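Local coordinates for type C neurotoxin (Clostridium botulinum, PDB 3PME), which probably binds gangliosides and phospholipid on the nerve-cell membrane, as the receptor-binding domain of a C/D mosaic botulinum neurotoxin, at residues S78-S84 with N190-W194; S84-I90 with K101-G107; K6-L10 with S21-V27; I65-V71 with I200-L205. All coordinates share one frame; numbering follows the deposited sequence.

Contact 1: S78-S84 with N190-W194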
loop_
_atom_site.group_PDB
_atom_site.type_symbol
_atom_site.label_atom_id
_atom_site.label_comp_id
_atom_site.label_asym_id
_atom_site.label_seq_id
_atom_site.Cartn_x
_atom_site.Cartn_y
_atom_site.Cartn_z
ATOM N N SER A 78 6.523 -8.164 -5.692
ATOM C CA SER A 78 5.545 -8.674 -6.648
ATOM C C SER A 78 4.998 -10.047 -6.273
ATOM O O SER A 78 5.626 -10.812 -5.539
ATOM C CB SER A 78 6.134 -8.703 -8.063
ATOM O OG SER A 78 7.001 -9.815 -8.245
ATOM N N LYS A 79 3.810 -10.351 -6.776
ATOM C CA LYS A 79 3.203 -11.653 -6.536
ATOM C C LYS A 79 4.098 -12.800 -7.001
ATOM O O LYS A 79 4.282 -13.780 -6.275
ATOM C CB LYS A 79 1.833 -11.736 -7.219
ATOM C CG LYS A 79 1.216 -13.129 -7.169
ATOM C CD LYS A 79 -0.187 -13.172 -7.796
ATOM C CE LYS A 79 -0.172 -12.735 -9.247
ATOM N NZ LYS A 79 -1.501 -12.923 -9.911
ATOM N N ASP A 80 4.664 -12.693 -8.200
ATOM C CA ASP A 80 5.474 -13.792 -8.729
ATOM C C ASP A 80 6.753 -14.019 -7.923
ATOM O O ASP A 80 7.209 -15.153 -7.796
ATOM C CB ASP A 80 5.800 -13.597 -10.213
ATOM C CG ASP A 80 4.620 -13.923 -11.123
ATOM O OD1 ASP A 80 3.486 -14.018 -10.623
ATOM O OD2 ASP A 80 4.832 -14.079 -12.344
ATOM N N LEU A 81 7.328 -12.948 -7.376
ATOM C CA LEU A 81 8.523 -13.094 -6.558
ATOM C C LEU A 81 8.132 -13.670 -5.202
ATOM O O LEU A 81 8.828 -14.523 -4.653
ATOM C CB LEU A 81 9.223 -11.750 -6.398
ATOM C CG LEU A 81 10.552 -11.737 -5.654
ATOM C CD1 LEU A 81 11.430 -12.866 -6.159
ATOM C CD2 LEU A 81 11.222 -10.390 -5.860
ATOM N N THR A 82 6.997 -13.221 -4.675
ATOM C CA THR A 82 6.492 -13.684 -3.384
ATOM C C THR A 82 6.162 -15.176 -3.408
ATOM O O THR A 82 6.411 -15.897 -2.439
ATOM C CB THR A 82 5.236 -12.890 -2.979
ATOM O OG1 THR A 82 5.585 -11.506 -2.835
ATOM C CG2 THR A 82 4.655 -13.411 -1.661
ATOM N N ASN A 83 5.618 -15.623 -4.536
ATOM C CA ASN A 83 5.203 -17.013 -4.729
ATOM C C ASN A 83 6.374 -17.987 -4.819
ATOM O O ASN A 83 6.213 -19.193 -4.631
ATOM C CB ASN A 83 4.342 -17.112 -5.994
ATOM C CG ASN A 83 3.783 -18.503 -6.224
ATOM O OD1 ASN A 83 3.104 -19.062 -5.357
ATOM N ND2 ASN A 83 4.051 -19.066 -7.405
ATOM N N SER A 84 7.557 -17.463 -5.105
ATOM C CA SER A 84 8.744 -18.297 -5.249
ATOM C C SER A 84 9.217 -18.903 -3.921
ATOM O O SER A 84 9.282 -18.221 -2.897
ATOM C CB SER A 84 9.873 -17.488 -5.883
ATOM O OG SER A 84 11.039 -18.271 -6.021
ATOM N N ASN A 190 8.060 -11.098 -14.398
ATOM C CA ASN A 190 7.081 -10.622 -13.423
ATOM C C ASN A 190 7.631 -10.597 -11.996
ATOM O O ASN A 190 6.917 -10.281 -11.045
ATOM C CB ASN A 190 5.819 -11.479 -13.475
ATOM C CG ASN A 190 5.058 -11.318 -14.777
ATOM O OD1 ASN A 190 5.098 -10.259 -15.407
ATOM N ND2 ASN A 190 4.351 -12.369 -15.180
ATOM N N GLN A 191 8.898 -10.957 -11.847
ATOM C CA GLN A 191 9.523 -10.939 -10.533
ATOM C C GLN A 191 10.286 -9.633 -10.335
ATOM O O GLN A 191 11.254 -9.344 -11.037
ATOM C CB GLN A 191 10.422 -12.168 -10.351
ATOM C CG GLN A 191 9.616 -13.465 -10.286
ATOM C CD GLN A 191 10.475 -14.702 -10.128
ATOM O OE1 GLN A 191 11.560 -14.796 -10.697
ATOM N NE2 GLN A 191 9.981 -15.666 -9.360
ATOM N N MET A 192 9.813 -8.831 -9.389
ATOM C CA MET A 192 10.328 -7.486 -9.194
ATOM C C MET A 192 9.941 -7.014 -7.801
ATOM O O MET A 192 9.062 -7.582 -7.170
ATOM C CB MET A 192 9.747 -6.540 -10.254
ATOM C CG MET A 192 8.231 -6.313 -10.127
ATOM S SD MET A 192 7.490 -5.566 -11.592
ATOM C CE MET A 192 7.683 -6.902 -12.766
ATOM N N LEU A 193 10.613 -5.975 -7.326
ATOM C CA LEU A 193 10.237 -5.352 -6.067
ATOM C C LEU A 193 10.614 -3.888 -6.081
ATOM O O LEU A 193 11.438 -3.447 -6.892
ATOM C CB LEU A 193 10.916 -6.054 -4.881
ATOM C CG LEU A 193 12.435 -5.934 -4.764
ATOM C CD1 LEU A 193 12.838 -4.700 -3.989
ATOM C CD2 LEU A 193 13.000 -7.166 -4.085
ATOM N N TRP A 194 10.017 -3.145 -5.157
ATOM C CA TRP A 194 10.269 -1.722 -5.003
ATOM C C TRP A 194 10.649 -1.486 -3.560
ATOM O O TRP A 194 10.113 -2.139 -2.664
ATOM C CB TRP A 194 9.002 -0.902 -5.287
ATOM C CG TRP A 194 8.456 -0.966 -6.684
ATOM C CD1 TRP A 194 8.553 0.006 -7.632
ATOM C CD2 TRP A 194 7.678 -2.028 -7.271
ATOM N NE1 TRP A 194 7.899 -0.386 -8.781
ATOM C CE2 TRP A 194 7.353 -1.625 -8.587
ATOM C CE3 TRP A 194 7.220 -3.267 -6.813
ATOM C CZ2 TRP A 194 6.609 -2.428 -9.456
ATOM C CZ3 TRP A 194 6.477 -4.067 -7.679
ATOM C CH2 TRP A 194 6.179 -3.637 -8.992
#
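Ser-78 N donates to Met-192 O at 3.0 Å, where the short helix 79-82 begins beside the chain leading into strand 193-201. The hydroxyl of Ser-78 then makes three bonds at once. Its OG donates to Asn-190 O at 2.8 Å, in the carbonyl plane and on a lone pair, and accepts from Met-192 N at 3.2 Å. It also accepts from Leu-81 N, making Ser-78 the N-cap of the helix. With chi1 at 78°, OG lies between its own backbone N and carbonyl carbon, where a small side chain can serve helix and loop together. Gln-191 suits its place by length: its CG packs on Leu-81 N, and NE2 bonds to Asp-80 O at 3.2 Å, almost straight although from above the carbonyl plane, while OE1 accepts from Asp-188 N. Farther out, Asp-80 OD2 receives a weak bond from Asn-190 ND2. Leu-81 CD2 meets Leu-193 CD2 at 4.1 Å. Around this junction, Leu-81 and Gln-191 lean on Tyr-88 of strand 87-90, Leu-193 pairs with Leu-45 of strand 42-45, and Lys-79 reaches Trp-412 and Val-413 in the C-terminal receptor-binding region.

Contact 2: S84-I90 with K101-G107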
loop_
_atom_site.group_PDB
_atom_site.type_symbol
_atom_site.label_atom_id
_atom_site.label_comp_id
_atom_site.label_asym_id
_atom_site.label_seq_id
_atom_site.Cartn_x
_atom_site.Cartn_y
_atom_site.Cartn_z
ATOM N N SER A 84 7.557 -17.463 -5.105
ATOM C CA SER A 84 8.744 -18.297 -5.249
ATOM C C SER A 84 9.217 -18.903 -3.921
ATOM O O SER A 84 9.282 -18.221 -2.897
ATOM C CB SER A 84 9.873 -17.488 -5.883
ATOM O OG SER A 84 11.039 -18.271 -6.021
ATOM N N HIS A 85 9.562 -20.187 -3.953
ATOM C CA HIS A 85 10.065 -20.873 -2.774
ATOM C C HIS A 85 11.531 -20.547 -2.538
ATOM O O HIS A 85 12.079 -20.849 -1.474
ATOM C CB HIS A 85 9.914 -22.390 -2.939
ATOM C CG HIS A 85 8.497 -22.868 -2.918
ATOM N ND1 HIS A 85 7.719 -22.939 -4.054
ATOM C CD2 HIS A 85 7.723 -23.316 -1.903
ATOM C CE1 HIS A 85 6.523 -23.403 -3.737
ATOM N NE2 HIS A 85 6.499 -23.637 -2.438
ATOM N N ASN A 86 12.166 -19.949 -3.540
ATOM C CA ASN A 86 13.606 -19.701 -3.510
ATOM C C ASN A 86 14.006 -18.555 -2.577
ATOM O O ASN A 86 13.150 -17.817 -2.077
ATOM C CB ASN A 86 14.132 -19.432 -4.922
ATOM C CG ASN A 86 13.819 -20.564 -5.892
ATOM O OD1 ASN A 86 13.437 -21.661 -5.481
ATOM N ND2 ASN A 86 13.967 -20.295 -7.186
ATOM N N GLU A 87 15.311 -18.433 -2.346
ATOM C CA GLU A 87 15.878 -17.362 -1.534
ATOM C C GLU A 87 16.600 -16.346 -2.407
ATOM O O GLU A 87 17.382 -16.718 -3.280
ATOM C CB GLU A 87 16.859 -17.937 -0.510
ATOM C CG GLU A 87 17.644 -16.878 0.243
ATOM C CD GLU A 87 18.633 -17.486 1.213
ATOM O OE1 GLU A 87 18.190 -18.041 2.239
ATOM O OE2 GLU A 87 19.851 -17.418 0.941
ATOM N N TYR A 88 16.329 -15.064 -2.177
ATOM C CA TYR A 88 16.941 -13.990 -2.953
ATOM C C TYR A 88 17.567 -12.983 -2.000
ATOM O O TYR A 88 16.885 -12.464 -1.120
ATOM C CB TYR A 88 15.888 -13.269 -3.810
ATOM C CG TYR A 88 15.077 -14.193 -4.703
ATOM C CD1 TYR A 88 15.430 -14.396 -6.026
ATOM C CD2 TYR A 88 13.978 -14.886 -4.203
ATOM C CE1 TYR A 88 14.699 -15.256 -6.840
ATOM C CE2 TYR A 88 13.246 -15.742 -5.008
ATOM C CZ TYR A 88 13.613 -15.922 -6.321
ATOM O OH TYR A 88 12.884 -16.785 -7.114
ATOM N N THR A 89 18.857 -12.709 -2.161
ATOM C CA THR A 89 19.462 -11.607 -1.424
ATOM C C THR A 89 19.074 -10.304 -2.109
ATOM O O THR A 89 19.257 -10.155 -3.315
ATOM C CB THR A 89 20.993 -11.741 -1.356
ATOM O OG1 THR A 89 21.329 -12.919 -0.611
ATOM C CG2 THR A 89 21.606 -10.530 -0.663
ATOM N N ILE A 90 18.531 -9.362 -1.342
ATOM C CA ILE A 90 18.057 -8.100 -1.892
ATOM C C ILE A 90 18.946 -6.916 -1.501
ATOM O O ILE A 90 19.174 -6.007 -2.298
ATOM C CB ILE A 90 16.626 -7.807 -1.401
ATOM C CG1 ILE A 90 15.701 -8.979 -1.750
ATOM C CG2 ILE A 90 16.117 -6.482 -1.959
ATOM C CD1 ILE A 90 15.782 -9.396 -3.171
ATOM N N LYS A 101 22.513 -8.653 5.936
ATOM C CA LYS A 101 21.827 -8.656 4.645
ATOM C C LYS A 101 20.324 -8.803 4.836
ATOM O O LYS A 101 19.849 -9.218 5.890
ATOM C CB LYS A 101 22.368 -9.769 3.731
ATOM C CG LYS A 101 22.151 -11.183 4.251
ATOM C CD LYS A 101 22.599 -12.223 3.222
ATOM C CE LYS A 101 22.561 -13.620 3.823
ATOM N NZ LYS A 101 23.092 -14.647 2.885
ATOM N N LEU A 102 19.581 -8.411 3.809
ATOM C CA LEU A 102 18.143 -8.630 3.751
ATOM C C LEU A 102 17.855 -9.563 2.592
ATOM O O LEU A 102 18.331 -9.341 1.472
ATOM C CB LEU A 102 17.402 -7.321 3.520
ATOM C CG LEU A 102 15.871 -7.430 3.454
ATOM C CD1 LEU A 102 15.294 -7.676 4.843
ATOM C CD2 LEU A 102 15.283 -6.166 2.841
ATOM N N CYS A 103 17.074 -10.605 2.861
ATOM C CA CYS A 103 16.662 -11.555 1.826
ATOM C C CYS A 103 15.152 -11.690 1.764
ATOM O O CYS A 103 14.438 -11.331 2.700
ATOM C CB CYS A 103 17.238 -12.944 2.099
ATOM S SG CYS A 103 19.010 -12.989 2.341
ATOM N N ILE A 104 14.679 -12.230 0.644
ATOM C CA ILE A 104 13.307 -12.686 0.493
ATOM C C ILE A 104 13.388 -14.186 0.283
ATOM O O ILE A 104 14.201 -14.668 -0.498
ATOM C CB ILE A 104 12.645 -12.049 -0.746
ATOM C CG1 ILE A 104 12.501 -10.544 -0.548
ATOM C CG2 ILE A 104 11.301 -12.702 -1.054
ATOM C CD1 ILE A 104 11.547 -10.192 0.516
ATOM N N ARG A 105 12.566 -14.937 0.996
ATOM C CA ARG A 105 12.578 -16.376 0.821
ATOM C C ARG A 105 11.203 -16.953 1.083
ATOM O O ARG A 105 10.654 -16.801 2.173
ATOM C CB ARG A 105 13.606 -17.035 1.740
ATOM C CG ARG A 105 13.566 -18.546 1.675
ATOM C CD ARG A 105 14.662 -19.178 2.531
ATOM N NE ARG A 105 14.750 -18.588 3.863
ATOM C CZ ARG A 105 13.896 -18.839 4.849
ATOM N NH1 ARG A 105 12.871 -19.663 4.654
ATOM N NH2 ARG A 105 14.056 -18.258 6.029
ATOM N N ASN A 106 10.648 -17.601 0.063
ATOM C CA ASN A 106 9.360 -18.268 0.193
ATOM C C ASN A 106 8.306 -17.383 0.862
ATOM O O ASN A 106 7.638 -17.806 1.805
ATOM C CB ASN A 106 9.536 -19.576 0.981
ATOM C CG ASN A 106 8.332 -20.491 0.865
ATOM O OD1 ASN A 106 7.569 -20.406 -0.095
ATOM N ND2 ASN A 106 8.158 -21.373 1.843
ATOM N N GLY A 107 8.162 -16.150 0.391
ATOM C CA GLY A 107 7.114 -15.284 0.899
ATOM C C GLY A 107 7.385 -14.709 2.280
ATOM O O GLY A 107 6.483 -14.222 2.942
HETATM O O HOH W 1 9.678 -15.655 -1.998
HETATM O O HOH W 2 21.026 -15.056 1.084
#
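The imidazole of His-85 and the amide of Asn-106 lie side by side and point the same way, their planes 28° apart, with Asn-106 OD1 coming obliquely to His-85 CD2 at 3.4 Å. The Tyr-88 ring is met at its edges: Ile-104 O lies near the ring plane, 3.7 Å from Tyr-88 CD2, and at the phenol end Ser-84 OG donates in plane to Tyr-88 OH at 2.6 Å. That same OG accepts from Asn-86 N, closing an ST turn. At the guanidinium edge of Arg-105, Glu-87 OE1 stands 3.8 Å from NE, a long salt bridge with the two planes steeply inclined; the firmer salt bridge of Arg-105 is from NH2 to Glu-110 OE1. On this same face, one water joins Glu-87 OE2, Thr-89 OG1 and Lys-101 NZ, an arrangement suited to polar residues at a partly exposed surface. The face of Tyr-88 and Ile-104 is largely apolar away from the phenol hydroxyl: Ile-90 CG1 touches Ile-104 CG1 at 3.8 Å, and Ile-104 continues onto Ile-77. Between the faces runs the backbone ladder, in which Tyr-88 N bonds to Ile-104 O at 2.7 Å and Ile-104 N to Tyr-88 O at 2.8 Å. Asn-106 and Gly-107 both have positive phi, close to a type I' turn, as in tight beta hairpins. The whole is a two-faced antiparallel pairing, consistent with the concanavalin-like beta sandwich of this family.

Contact 3: K6-L10 with S21-V27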
loop_
_atom_site.group_PDB
_atom_site.type_symbol
_atom_site.label_atom_id
_atom_site.label_comp_id
_atom_site.label_asym_id
_atom_site.label_seq_id
_atom_site.Cartn_x
_atom_site.Cartn_y
_atom_site.Cartn_z
ATOM N N LYS A 6 20.333 10.199 11.698
ATOM C CA LYS A 6 20.344 9.577 10.378
ATOM C C LYS A 6 21.749 9.649 9.782
ATOM O O LYS A 6 22.287 10.742 9.590
ATOM C CB LYS A 6 19.327 10.272 9.471
ATOM C CG LYS A 6 18.890 9.459 8.275
ATOM C CD LYS A 6 17.499 9.879 7.794
ATOM C CE LYS A 6 17.422 11.372 7.547
ATOM N NZ LYS A 6 16.114 11.769 6.932
ATOM N N ILE A 7 22.356 8.498 9.504
ATOM C CA ILE A 7 23.690 8.481 8.907
ATOM C C ILE A 7 23.664 8.074 7.432
ATOM O O ILE A 7 24.686 8.090 6.755
ATOM C CB ILE A 7 24.696 7.625 9.717
ATOM C CG1 ILE A 7 24.248 6.166 9.804
ATOM C CG2 ILE A 7 24.890 8.212 11.112
ATOM C CD1 ILE A 7 24.605 5.353 8.587
ATOM N N LEU A 8 22.483 7.700 6.944
ATOM C CA LEU A 8 22.288 7.439 5.522
ATOM C C LEU A 8 20.822 7.657 5.210
ATOM O O LEU A 8 19.956 7.182 5.934
ATOM C CB LEU A 8 22.705 6.011 5.154
ATOM C CG LEU A 8 22.462 5.634 3.690
ATOM C CD1 LEU A 8 23.379 6.434 2.780
ATOM C CD2 LEU A 8 22.690 4.144 3.473
ATOM N N SER A 9 20.538 8.413 4.157
ATOM C CA SER A 9 19.168 8.654 3.749
ATOM C C SER A 9 19.119 8.761 2.231
ATOM O O SER A 9 19.508 9.788 1.655
ATOM C CB SER A 9 18.635 9.936 4.404
ATOM O OG SER A 9 17.238 10.073 4.209
ATOM N N LEU A 10 18.658 7.697 1.575
ATOM C CA LEU A 10 18.589 7.700 0.121
ATOM C C LEU A 10 17.323 8.415 -0.308
ATOM O O LEU A 10 16.205 7.965 -0.041
ATOM C CB LEU A 10 18.626 6.281 -0.450
ATOM C CG LEU A 10 19.851 5.436 -0.102
ATOM C CD1 LEU A 10 19.701 4.058 -0.745
ATOM C CD2 LEU A 10 21.139 6.119 -0.564
ATOM N N SER A 21 21.831 12.641 3.971
ATOM C CA SER A 21 22.020 12.604 5.416
ATOM C C SER A 21 22.977 13.685 5.904
ATOM O O SER A 21 22.969 14.045 7.082
ATOM C CB SER A 21 22.549 11.238 5.850
ATOM O OG SER A 21 23.877 11.028 5.389
ATOM N N GLY A 22 23.806 14.182 4.995
ATOM C CA GLY A 22 24.844 15.136 5.345
ATOM C C GLY A 22 26.211 14.481 5.326
ATOM O O GLY A 22 27.235 15.162 5.365
ATOM N N TYR A 23 26.231 13.151 5.260
ATOM C CA TYR A 23 27.485 12.404 5.264
ATOM C C TYR A 23 27.949 12.032 3.861
ATOM O O TYR A 23 28.976 11.385 3.694
ATOM C CB TYR A 23 27.374 11.151 6.140
ATOM C CG TYR A 23 27.102 11.456 7.591
ATOM C CD1 TYR A 23 28.146 11.719 8.472
ATOM C CD2 TYR A 23 25.805 11.495 8.080
ATOM C CE1 TYR A 23 27.899 12.001 9.805
ATOM C CE2 TYR A 23 25.548 11.773 9.406
ATOM C CZ TYR A 23 26.599 12.031 10.264
ATOM O OH TYR A 23 26.341 12.313 11.589
ATOM N N ASN A 24 27.184 12.447 2.855
ATOM C CA ASN A 24 27.591 12.331 1.457
ATOM C C ASN A 24 28.116 10.962 1.013
ATOM O O ASN A 24 29.161 10.868 0.371
ATOM C CB ASN A 24 28.622 13.417 1.117
ATOM C CG ASN A 24 28.018 14.805 1.107
ATOM O OD1 ASN A 24 28.268 15.610 2.004
ATOM N ND2 ASN A 24 27.208 15.094 0.089
ATOM N N ALA A 25 27.388 9.897 1.329
ATOM C CA ALA A 25 27.796 8.582 0.851
ATOM C C ALA A 25 27.813 8.587 -0.671
ATOM O O ALA A 25 27.049 9.321 -1.305
ATOM C CB ALA A 25 26.839 7.505 1.362
ATOM N N GLU A 26 28.682 7.773 -1.261
ATOM C CA GLU A 26 28.644 7.573 -2.700
ATOM C C GLU A 26 27.500 6.631 -3.057
ATOM O O GLU A 26 27.367 5.561 -2.471
ATOM C CB GLU A 26 29.961 6.991 -3.211
ATOM C CG GLU A 26 29.902 6.601 -4.675
ATOM C CD GLU A 26 31.109 5.800 -5.128
ATOM O OE1 GLU A 26 32.025 5.564 -4.308
ATOM O OE2 GLU A 26 31.136 5.404 -6.313
ATOM N N VAL A 27 26.682 7.034 -4.022
ATOM C CA VAL A 27 25.574 6.210 -4.483
ATOM C C VAL A 27 25.720 6.004 -5.982
ATOM O O VAL A 27 25.532 6.936 -6.764
ATOM C CB VAL A 27 24.222 6.876 -4.180
ATOM C CG1 VAL A 27 23.064 6.018 -4.692
ATOM C CG2 VAL A 27 24.082 7.147 -2.685
HETATM O O HOH W 3 21.447 13.370 9.404
#
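Ser-21 pushes its CB against the backbone of strand 6-13, into the shallow dent at the peptide joining Ile-7 and Leu-8, 3.7 Å from Leu-8 N. A small residue fits so close an approach, and its OG, though 3.3 Å from Ile-7 O, finds its hydrogen-bond partners within its own part of the chain, Asp-19 OD1 and Tyr-23 N, the latter closing an ST turn. The turn swings the Tyr-23 ring alongside the start of the strand. There Lys-6 O lies at the ring edge, 3.4 Å from Tyr-23 CE2, while Ile-7 CG2 approaches the same carbon at 4.0 Å. The dent belongs to a classic beta bulge, since Ile-7 and Leu-8 both face Ile-200 of the adjoining strand 193-201. This is where the larger antiparallel sheet of the concanavalin-like sandwich, which holds strand 6-13, meets the small sheet that begins with strand 26-30. Across that junction the bumps are methyl groups. Leu-8 starts out from the backbone away from segment 21-27, but with CG anti to the backbone N (chi1 177°) its branch returns, and CD1 settles 3.9 Å from Ala-25 CB. The single methyl of Ala-25 receives the leucine branch, and Val-54 of strand 51-55 touches both. Two residues farther on, Leu-10 CD2 meets Val-27 CG2 obliquely at 3.8 Å, where the beta-branched valine puts a methyl within reach of the leucine. On the polar flank a water bridges the carbonyls Lys-6 O and Ser-21 O.

Contact 4: I65-V71 with I200-L205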
loop_
_atom_site.group_PDB
_atom_site.type_symbol
_atom_site.label_atom_id
_atom_site.label_comp_id
_atom_site.label_asym_id
_atom_site.label_seq_id
_atom_site.Cartn_x
_atom_site.Cartn_y
_atom_site.Cartn_z
ATOM N N ILE A 65 27.135 3.424 15.895
ATOM C CA ILE A 65 26.572 2.467 14.937
ATOM C C ILE A 65 27.026 1.047 15.234
ATOM O O ILE A 65 26.314 0.078 14.964
ATOM C CB ILE A 65 26.953 2.812 13.477
ATOM C CG1 ILE A 65 25.999 2.127 12.500
ATOM C CG2 ILE A 65 28.387 2.418 13.170
ATOM C CD1 ILE A 65 24.627 2.728 12.481
ATOM N N TYR A 66 28.217 0.916 15.804
ATOM C CA TYR A 66 28.718 -0.406 16.131
ATOM C C TYR A 66 28.060 -0.970 17.389
ATOM O O TYR A 66 28.151 -2.166 17.655
ATOM C CB TYR A 66 30.241 -0.392 16.262
ATOM C CG TYR A 66 30.955 -1.077 15.117
ATOM C CD1 TYR A 66 30.811 -2.441 14.908
ATOM C CD2 TYR A 66 31.786 -0.367 14.263
ATOM C CE1 TYR A 66 31.470 -3.078 13.877
ATOM C CE2 TYR A 66 32.444 -0.990 13.217
ATOM C CZ TYR A 66 32.283 -2.350 13.034
ATOM O OH TYR A 66 32.937 -2.985 12.008
ATOM N N GLU A 67 27.396 -0.113 18.162
ATOM C CA GLU A 67 26.689 -0.559 19.359
ATOM C C GLU A 67 25.182 -0.626 19.146
ATOM O O GLU A 67 24.518 -1.537 19.636
ATOM C CB GLU A 67 26.986 0.372 20.537
ATOM C CG GLU A 67 28.463 0.681 20.734
ATOM C CD GLU A 67 28.681 1.881 21.643
ATOM O OE1 GLU A 67 27.910 2.040 22.617
ATOM O OE2 GLU A 67 29.616 2.670 21.380
ATOM N N ASN A 68 24.643 0.349 18.424
ATOM C CA ASN A 68 23.204 0.406 18.194
ATOM C C ASN A 68 22.841 1.101 16.890
ATOM O O ASN A 68 23.460 2.092 16.506
ATOM C CB ASN A 68 22.478 1.065 19.376
ATOM C CG ASN A 68 23.172 2.324 19.878
ATOM O OD1 ASN A 68 23.582 3.188 19.100
ATOM N ND2 ASN A 68 23.305 2.431 21.202
ATOM N N SER A 69 21.830 0.576 16.200
ATOM C CA SER A 69 21.435 1.151 14.924
ATOM C C SER A 69 19.983 0.831 14.643
ATOM O O SER A 69 19.390 -0.038 15.284
ATOM C CB SER A 69 22.269 0.555 13.796
ATOM O OG SER A 69 21.928 -0.812 13.630
ATOM N N SER A 70 19.426 1.534 13.664
ATOM C CA SER A 70 18.119 1.194 13.124
ATOM C C SER A 70 18.179 1.303 11.610
ATOM O O SER A 70 18.895 2.140 11.059
ATOM C CB SER A 70 17.031 2.115 13.674
ATOM O OG SER A 70 17.029 2.111 15.102
ATOM N N VAL A 71 17.418 0.452 10.940
ATOM C CA VAL A 71 17.314 0.516 9.500
ATOM C C VAL A 71 15.825 0.609 9.196
ATOM O O VAL A 71 15.049 -0.176 9.732
ATOM C CB VAL A 71 17.895 -0.747 8.852
ATOM C CG1 VAL A 71 17.702 -0.684 7.357
ATOM C CG2 VAL A 71 19.392 -0.917 9.228
ATOM N N ILE A 200 19.313 4.694 7.393
ATOM C CA ILE A 200 19.997 4.029 8.497
ATOM C C ILE A 200 20.272 5.059 9.581
ATOM O O ILE A 200 20.669 6.172 9.284
ATOM C CB ILE A 200 21.302 3.357 8.051
ATOM C CG1 ILE A 200 21.005 2.284 6.999
ATOM C CG2 ILE A 200 22.027 2.723 9.268
ATOM C CD1 ILE A 200 22.221 1.576 6.445
ATOM N N PHE A 201 20.038 4.674 10.832
ATOM C CA PHE A 201 20.191 5.568 11.980
ATOM C C PHE A 201 21.260 4.999 12.902
ATOM O O PHE A 201 21.411 3.779 13.004
ATOM C CB PHE A 201 18.875 5.670 12.764
ATOM C CG PHE A 201 17.712 6.187 11.959
ATOM C CD1 PHE A 201 16.973 5.331 11.145
ATOM C CD2 PHE A 201 17.344 7.521 12.034
ATOM C CE1 PHE A 201 15.904 5.810 10.408
ATOM C CE2 PHE A 201 16.279 8.003 11.304
ATOM C CZ PHE A 201 15.553 7.145 10.491
ATOM N N SER A 202 21.985 5.882 13.583
ATOM C CA SER A 202 23.054 5.459 14.487
ATOM C C SER A 202 22.559 5.315 15.921
ATOM O O SER A 202 23.319 5.471 16.877
ATOM C CB SER A 202 24.201 6.463 14.452
ATOM O OG SER A 202 23.733 7.727 14.884
ATOM N N LYS A 203 21.275 5.036 16.073
ATOM C CA LYS A 203 20.713 4.748 17.378
ATOM C C LYS A 203 19.575 3.760 17.208
ATOM O O LYS A 203 19.079 3.559 16.096
ATOM C CB LYS A 203 20.203 6.029 18.042
ATOM C CG LYS A 203 19.049 6.672 17.301
ATOM C CD LYS A 203 18.682 8.029 17.879
ATOM C CE LYS A 203 17.683 7.916 19.007
ATOM N NZ LYS A 203 17.218 9.273 19.419
ATOM N N GLU A 204 19.166 3.158 18.314
ATOM C CA GLU A 204 18.005 2.293 18.363
ATOM C C GLU A 204 16.777 3.174 18.567
ATOM O O GLU A 204 16.612 3.787 19.620
ATOM C CB GLU A 204 18.163 1.300 19.522
ATOM C CG GLU A 204 16.961 0.427 19.777
ATOM C CD GLU A 204 17.136 -0.453 21.000
ATOM O OE1 GLU A 204 18.266 -0.513 21.532
ATOM O OE2 GLU A 204 16.138 -1.072 21.429
ATOM N N LEU A 205 15.924 3.272 17.547
ATOM C CA LEU A 205 14.770 4.156 17.635
ATOM C C LEU A 205 13.736 3.586 18.593
ATOM O O LEU A 205 13.484 2.381 18.586
ATOM C CB LEU A 205 14.125 4.350 16.262
ATOM C CG LEU A 205 14.923 5.095 15.193
ATOM C CD1 LEU A 205 14.082 5.239 13.926
ATOM C CD2 LEU A 205 15.365 6.454 15.700
#
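Ser-70 holds its OG beside its own backbone N (chi1 -55°), which turns the hydroxyl to the bend following strand 193-201; a similar first torsion in Phe-201 (-59°) sets its ring edge by Ser-70 O, 3.7 Å from CD1. The two residues form a hydrogen-bonded antiparallel pair between strands 68-77 and 193-201 of the concanavalin-like beta sandwich. Phe-201 N donates to Ser-70 O at 2.8 Å; the return bond, from Ser-70 N to Phe-201 O, is longer at 3.1 Å. Beyond the last pair the chain leaves the sheet, and serine takes over from backbone pairing. Its OG donates to Lys-203 O at 2.7 Å, on a lone pair in the carbonyl plane, and accepts from Leu-205 N at 2.9 Å. A buried hydroxyl is thereby gripped twice, and both of its bonds fix the course of the bend. Leucine is well placed at 205, since its CD1 reaches over the centre of the Phe-201 ring. On the other face of the sheet Val-71 CG2 packs on Ile-200 CG1 at 4.2 Å, both buried, as branched residues commonly are in a sandwich core. Strand 68-77 is paired on its far edge with strand 141-148, where Ser-69 OG bonds to Asn-147. From the short 3-10 turn before the strand, the long Ile-65 side chain reaches back, bringing its CD1 to 3.4 Å from Phe-201 O.

Contact 1 is the buried one; contacts 2, 3 and 4 each combine buried residues with a more exposed margin. Contacts 1 and 4 use the two ends of strand 193-201, with centres about 29 Å apart, and contacts 3 and 4 touch through neighbouring strands of that same sheet, 6-13 and 193-201. Contact 2 lies in another sheet but shares Ser-84 with contact 1, and Leu-193 of contact 1 packs on its Ile-90. Their chemistry follows their places: serine hydroxyls bind loop backbone in contacts 1 and 4, a regular ladder with charged groups and water on its outer face makes contact 2, and methyl and ring packing dominates contact 3 between sheets.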